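Local structure of putative ADP-Ribosyltransferase Scabin (Streptomyces scabiei 87.22, 5EWY) at residues T119-H122 with D123-K126; G166-T169 with E170-I173. The protein acts on DNA as an ADP-ribosyltransferase toxin, probably transferring ADP-ribose from NAD+ to its target. All coordinates share one frame; numbering follows the deposited sequence.

Both contacts are local turns, and they follow one another along the chain, neither nested nor crossed. Coming from the N terminus, interaction 1 (119-126) forms as the chain leaves strand 115-119, at the edge of the three-stranded sheet, and sets out toward strand 133-137 of the four-stranded sheet. Interaction 2 (166-173) folds the equivalent later passage, from strand 160-164 to strand 172-179. The two connections thus join the same pair of sheets: their strands are antiparallel neighbours at each end. Interactions 1 and 2 have their centres about 17 Å apart; their nearest atoms are about 8 Å apart, without touching. Interaction 1 borders the bound inhibitor, whereas interaction 2 lies farther from it.

Interaction 1: T119-H122 with D123-K126; sequences TYDH and DLYK. With 5TQ (4-(8-fluoranyl-6-oxidanylidene-1,3,4,5-tetrahydrobenzo[c][1,6]naphthyridin-2-yl)butanoic acid), chain B.
T119 opens the turn by resting against L124, its CB 3.8 Å from L124 CD2. The same T119 CB approaches the fluorine F20 of the inhibitor 5TQ, and L124 CD2 packs 3.7 Å from 5TQ C01. With OG1 anti to the backbone N (chi1 177°), the hydroxyl sits beside the threonine's own carbonyl carbon, where it accepts from D121 N and closes an ST turn; it is also hydrogen-bonded to Q158 O. D121 does two jobs. D121 O takes L124 N at 3.1 Å, closing a type I beta turn, while D121 OD1 receives D123 N at 2.9 Å from above the carboxylate plane, an Asx turn laid over the same residues. The planes of the D121 and D123 carboxylates are turned 70° apart, and water 1 donates to both, 2.6 Å from D121 OD1 and 2.7 Å from D123 OD2, which should ease the proximity of two acids. H122 turns its ring edge to D123: ND1 lies 2.8 Å from D123 OD1 in a nearly straight bond that stays in the ring plane, although ring and carboxylate are almost perpendicular. Hydrogen-bonded through NE2 to Y136 OH as well, the imidazole is held at both nitrogens, and Y125 directs an edge toward its face in an offset T-shaped pair. S117, T118 and T119 close strand 115-119, a Ser-Thr-Thr sequence consistent with the STS motif that shapes the NAD+ pocket in ADP-ribosyltransferases.

Interaction 2: G166-T169 with E170-I173; sequences GIRT and EFVI
R168 and E170 run side by side and meet in a salt bridge: R168 NE lies 2.9 Å from E170 OE2, the N-H pointing almost straight at it (176°). The carboxylate oxygen lies in the guanidinium plane, but the arginine meets it from above the carboxylate plane. E170 carries CG between its backbone N and carbonyl carbon (chi1 68°), which sets that methylene over the centre of the F171 ring. The same ring presents its edge to the guanidinium, F171 CE2 lying 3.6 Å from R168 NH2 over the face of the cation. NH1 is taken by the carbonyls of H50 and A52, so partners on several sides fix the rotation of the guanidinium. Two successive backbone bonds, F171 N to R168 O at 3.0 Å and V172 N to T169 O at 2.9 Å, wind the chain into a short 3-10 turn. Apolar contact is modest: I167 CG2 touches F171 CB at 3.8 Å. The turn leads directly into strand 172-179, with I167 packed on I137 of strand 133-137, while the T169 hydroxyl reaches F87 O of helix 83-89 and N193, just past strand 184-192.

Interaction 1: T119-H122 with D123-K126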
loop_
_atom_site.group_PDB
_atom_site.type_symbol
_atom_site.label_atom_id
_atom_site.label_comp_id
_atom_site.label_asym_id
_atom_site.label_seq_id
_atom_site.Cartn_x
_atom_site.Cartn_y
_atom_site.Cartn_z
ATOM N N THR A 119 0.957 1.994 4.115
ATOM C CA THR A 119 0.942 3.008 5.155
ATOM C C THR A 119 1.787 4.210 4.759
ATOM O O THR A 119 2.796 4.082 4.076
ATOM C CB THR A 119 1.446 2.419 6.505
ATOM O OG1 THR A 119 1.491 3.429 7.502
ATOM C CG2 THR A 119 2.798 1.781 6.365
ATOM N N TYR A 120 1.413 5.355 5.325
ATOM C CA TYR A 120 2.247 6.537 5.247
ATOM C C TYR A 120 3.471 6.449 6.151
ATOM O O TYR A 120 4.394 7.260 6.007
ATOM C CB TYR A 120 1.437 7.756 5.701
ATOM C CG TYR A 120 0.318 8.222 4.800
ATOM C CD1 TYR A 120 0.586 8.878 3.612
ATOM C CD2 TYR A 120 -1.013 8.122 5.203
ATOM C CE1 TYR A 120 -0.430 9.365 2.811
ATOM C CE2 TYR A 120 -2.040 8.599 4.391
ATOM C CZ TYR A 120 -1.728 9.241 3.212
ATOM O OH TYR A 120 -2.721 9.735 2.394
ATOM N N ASP A 121 3.507 5.496 7.081
ATOM C CA ASP A 121 4.515 5.433 8.145
ATOM C C ASP A 121 5.620 4.447 7.778
ATOM O O ASP A 121 5.413 3.214 7.809
ATOM C CB ASP A 121 3.810 5.005 9.433
ATOM C CG ASP A 121 4.723 4.952 10.627
ATOM O OD1 ASP A 121 5.919 5.263 10.515
ATOM O OD2 ASP A 121 4.201 4.575 11.719
ATOM N N HIS A 122 6.802 4.985 7.472
ATOM C CA HIS A 122 7.973 4.172 7.185
ATOM C C HIS A 122 8.223 3.107 8.242
ATOM O O HIS A 122 8.729 2.019 7.915
ATOM C CB HIS A 122 9.185 5.089 7.054
ATOM C CG HIS A 122 10.474 4.341 6.925
ATOM N ND1 HIS A 122 11.202 3.917 8.014
ATOM C CD2 HIS A 122 11.124 3.867 5.833
ATOM C CE1 HIS A 122 12.252 3.235 7.604
ATOM N NE2 HIS A 122 12.234 3.188 6.284
ATOM N N ASP A 123 7.946 3.426 9.496
ATOM C CA ASP A 123 8.304 2.582 10.640
ATOM C C ASP A 123 7.223 1.589 11.066
ATOM O O ASP A 123 7.412 0.898 12.070
ATOM C CB ASP A 123 8.674 3.453 11.841
ATOM C CG ASP A 123 9.878 4.296 11.588
ATOM O OD1 ASP A 123 10.759 3.899 10.811
ATOM O OD2 ASP A 123 9.908 5.385 12.168
ATOM N N LEU A 124 6.101 1.511 10.357
ATOM C CA LEU A 124 5.045 0.630 10.825
ATOM C C LEU A 124 5.504 -0.817 10.802
ATOM O O LEU A 124 4.965 -1.654 11.541
ATOM C CB LEU A 124 3.778 0.827 9.983
ATOM C CG LEU A 124 2.523 0.155 10.602
ATOM C CD1 LEU A 124 2.107 0.915 11.817
ATOM C CD2 LEU A 124 1.422 0.179 9.595
ATOM N N TYR A 125 6.486 -1.144 9.982
ATOM C CA TYR A 125 7.023 -2.501 9.937
ATOM C C TYR A 125 7.449 -2.987 11.315
ATOM O O TYR A 125 7.423 -4.198 11.577
ATOM C CB TYR A 125 8.212 -2.583 8.952
ATOM C CG TYR A 125 9.497 -1.974 9.461
ATOM C CD1 TYR A 125 10.425 -2.718 10.169
ATOM C CD2 TYR A 125 9.800 -0.644 9.199
ATOM C CE1 TYR A 125 11.582 -2.143 10.638
ATOM C CE2 TYR A 125 10.958 -0.068 9.665
ATOM C CZ TYR A 125 11.860 -0.825 10.361
ATOM O OH TYR A 125 13.015 -0.308 10.889
ATOM N N LYS A 126 7.823 -2.075 12.217
ATOM C CA LYS A 126 8.267 -2.463 13.551
ATOM C C LYS A 126 7.143 -3.080 14.369
ATOM O O LYS A 126 7.428 -3.749 15.369
ATOM C CB LYS A 126 8.839 -1.245 14.285
ATOM C CG LYS A 126 10.066 -0.641 13.609
ATOM C CD LYS A 126 10.591 0.529 14.402
ATOM C CE LYS A 126 11.843 1.110 13.740
ATOM N NZ LYS A 126 13.015 0.234 13.955
HETATM N N12 5TQ B . -1.643 -7.412 6.733
HETATM C C13 5TQ B . -0.443 -7.847 6.348
HETATM C C15 5TQ B . -2.725 -8.391 7.069
HETATM C C17 5TQ B . -3.490 -9.635 4.986
HETATM C C01 5TQ B . -0.212 -1.436 6.702
HETATM C C02 5TQ B . -1.423 -0.932 7.157
HETATM C C03 5TQ B . -2.481 -1.780 7.465
HETATM C C04 5TQ B . -2.333 -3.150 7.293
HETATM C C05 5TQ B . -1.108 -3.691 6.853
HETATM C C06 5TQ B . -0.055 -2.813 6.543
HETATM C C07 5TQ B . 1.223 -3.356 6.100
HETATM C C08 5TQ B . -0.923 -5.111 6.672
HETATM C C09 5TQ B . 0.353 -5.550 6.219
HETATM N N10 5TQ B . 1.357 -4.685 5.933
HETATM C C11 5TQ B . -1.885 -6.096 6.937
HETATM C C14 5TQ B . 0.551 -6.977 6.037
HETATM C C16 5TQ B . -2.726 -9.702 6.294
HETATM C C18 5TQ B . -2.613 -9.121 3.862
HETATM O O19 5TQ B . 2.185 -2.591 5.829
HETATM F F20 5TQ B . -1.561 0.385 7.315
HETATM O O21 5TQ B . -2.636 -9.709 2.749
HETATM O O22 5TQ B . -1.883 -8.132 4.055
HETATM O O HOH W 1 7.656 6.857 11.667
HETATM O O HOH W 2 6.303 0.129 7.237
#

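Interaction 2: G166-T169 with E170-I173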
loop_
_atom_site.group_PDB
_atom_site.type_symbol
_atom_site.label_atom_id
_atom_site.label_comp_id
_atom_site.label_asym_id
_atom_site.label_seq_id
_atom_site.Cartn_x
_atom_site.Cartn_y
_atom_site.Cartn_z
ATOM N N GLY A 166 -5.005 -3.552 -5.734
ATOM C CA GLY A 166 -3.584 -3.681 -5.495
ATOM C C GLY A 166 -2.756 -2.695 -6.290
ATOM O O GLY A 166 -3.198 -1.595 -6.621
ATOM N N ILE A 167 -1.511 -3.096 -6.538
ATOM C CA ILE A 167 -0.453 -2.181 -6.973
ATOM C C ILE A 167 0.443 -2.913 -7.958
ATOM O O ILE A 167 1.079 -3.916 -7.600
ATOM C CB ILE A 167 0.397 -1.712 -5.784
ATOM C CG1 ILE A 167 -0.471 -1.128 -4.657
ATOM C CG2 ILE A 167 1.444 -0.680 -6.255
ATOM C CD1 ILE A 167 0.302 -0.911 -3.386
ATOM N N ARG A 168 0.540 -2.388 -9.183
ATOM C CA ARG A 168 1.413 -2.973 -10.192
ATOM C C ARG A 168 2.877 -2.827 -9.795
ATOM O O ARG A 168 3.266 -1.886 -9.100
ATOM C CB ARG A 168 1.200 -2.284 -11.547
ATOM C CG ARG A 168 -0.134 -2.606 -12.194
ATOM C CD ARG A 168 -0.107 -2.355 -13.692
ATOM N NE ARG A 168 -0.009 -0.934 -14.018
ATOM C CZ ARG A 168 -1.013 -0.067 -13.915
ATOM N NH1 ARG A 168 -2.201 -0.465 -13.476
ATOM N NH2 ARG A 168 -0.829 1.207 -14.245
ATOM N N THR A 169 3.706 -3.731 -10.320
ATOM C CA THR A 169 5.115 -3.741 -9.940
ATOM C C THR A 169 5.831 -2.447 -10.337
ATOM O O THR A 169 6.765 -2.034 -9.635
ATOM C CB THR A 169 5.832 -4.956 -10.541
ATOM O OG1 THR A 169 7.204 -4.947 -10.122
ATOM C CG2 THR A 169 5.756 -4.952 -12.074
ATOM N N GLU A 170 5.384 -1.769 -11.399
ATOM C CA GLU A 170 6.056 -0.531 -11.817
ATOM C C GLU A 170 5.999 0.533 -10.726
ATOM O O GLU A 170 6.735 1.529 -10.812
ATOM C CB GLU A 170 5.467 0.007 -13.126
ATOM C CG GLU A 170 4.044 0.530 -13.028
ATOM C CD GLU A 170 3.441 0.869 -14.368
ATOM O OE1 GLU A 170 3.808 1.926 -14.938
ATOM O OE2 GLU A 170 2.602 0.071 -14.842
ATOM N N PHE A 171 5.112 0.384 -9.751
ATOM C CA PHE A 171 4.975 1.351 -8.662
ATOM C C PHE A 171 5.629 0.901 -7.371
ATOM O O PHE A 171 5.503 1.586 -6.346
ATOM C CB PHE A 171 3.501 1.686 -8.415
ATOM C CG PHE A 171 2.796 2.172 -9.631
ATOM C CD1 PHE A 171 3.114 3.401 -10.204
ATOM C CD2 PHE A 171 1.837 1.389 -10.253
ATOM C CE1 PHE A 171 2.477 3.837 -11.341
ATOM C CE2 PHE A 171 1.199 1.832 -11.389
ATOM C CZ PHE A 171 1.509 3.051 -11.927
ATOM N N VAL A 172 6.312 -0.238 -7.386
ATOM C CA VAL A 172 7.055 -0.726 -6.228
ATOM C C VAL A 172 8.511 -0.319 -6.432
ATOM O O VAL A 172 9.179 -0.787 -7.360
ATOM C CB VAL A 172 6.900 -2.241 -6.054
ATOM C CG1 VAL A 172 7.750 -2.707 -4.882
ATOM C CG2 VAL A 172 5.428 -2.582 -5.832
ATOM N N ILE A 173 9.010 0.562 -5.559
ATOM C CA ILE A 173 10.378 1.058 -5.689
ATOM C C ILE A 173 11.379 -0.047 -5.401
ATOM O O ILE A 173 12.364 -0.227 -6.120
ATOM C CB ILE A 173 10.635 2.225 -4.726
ATOM C CG1 ILE A 173 9.656 3.376 -4.917
ATOM C CG2 ILE A 173 12.054 2.695 -4.911
ATOM C CD1 ILE A 173 9.641 4.302 -3.722
#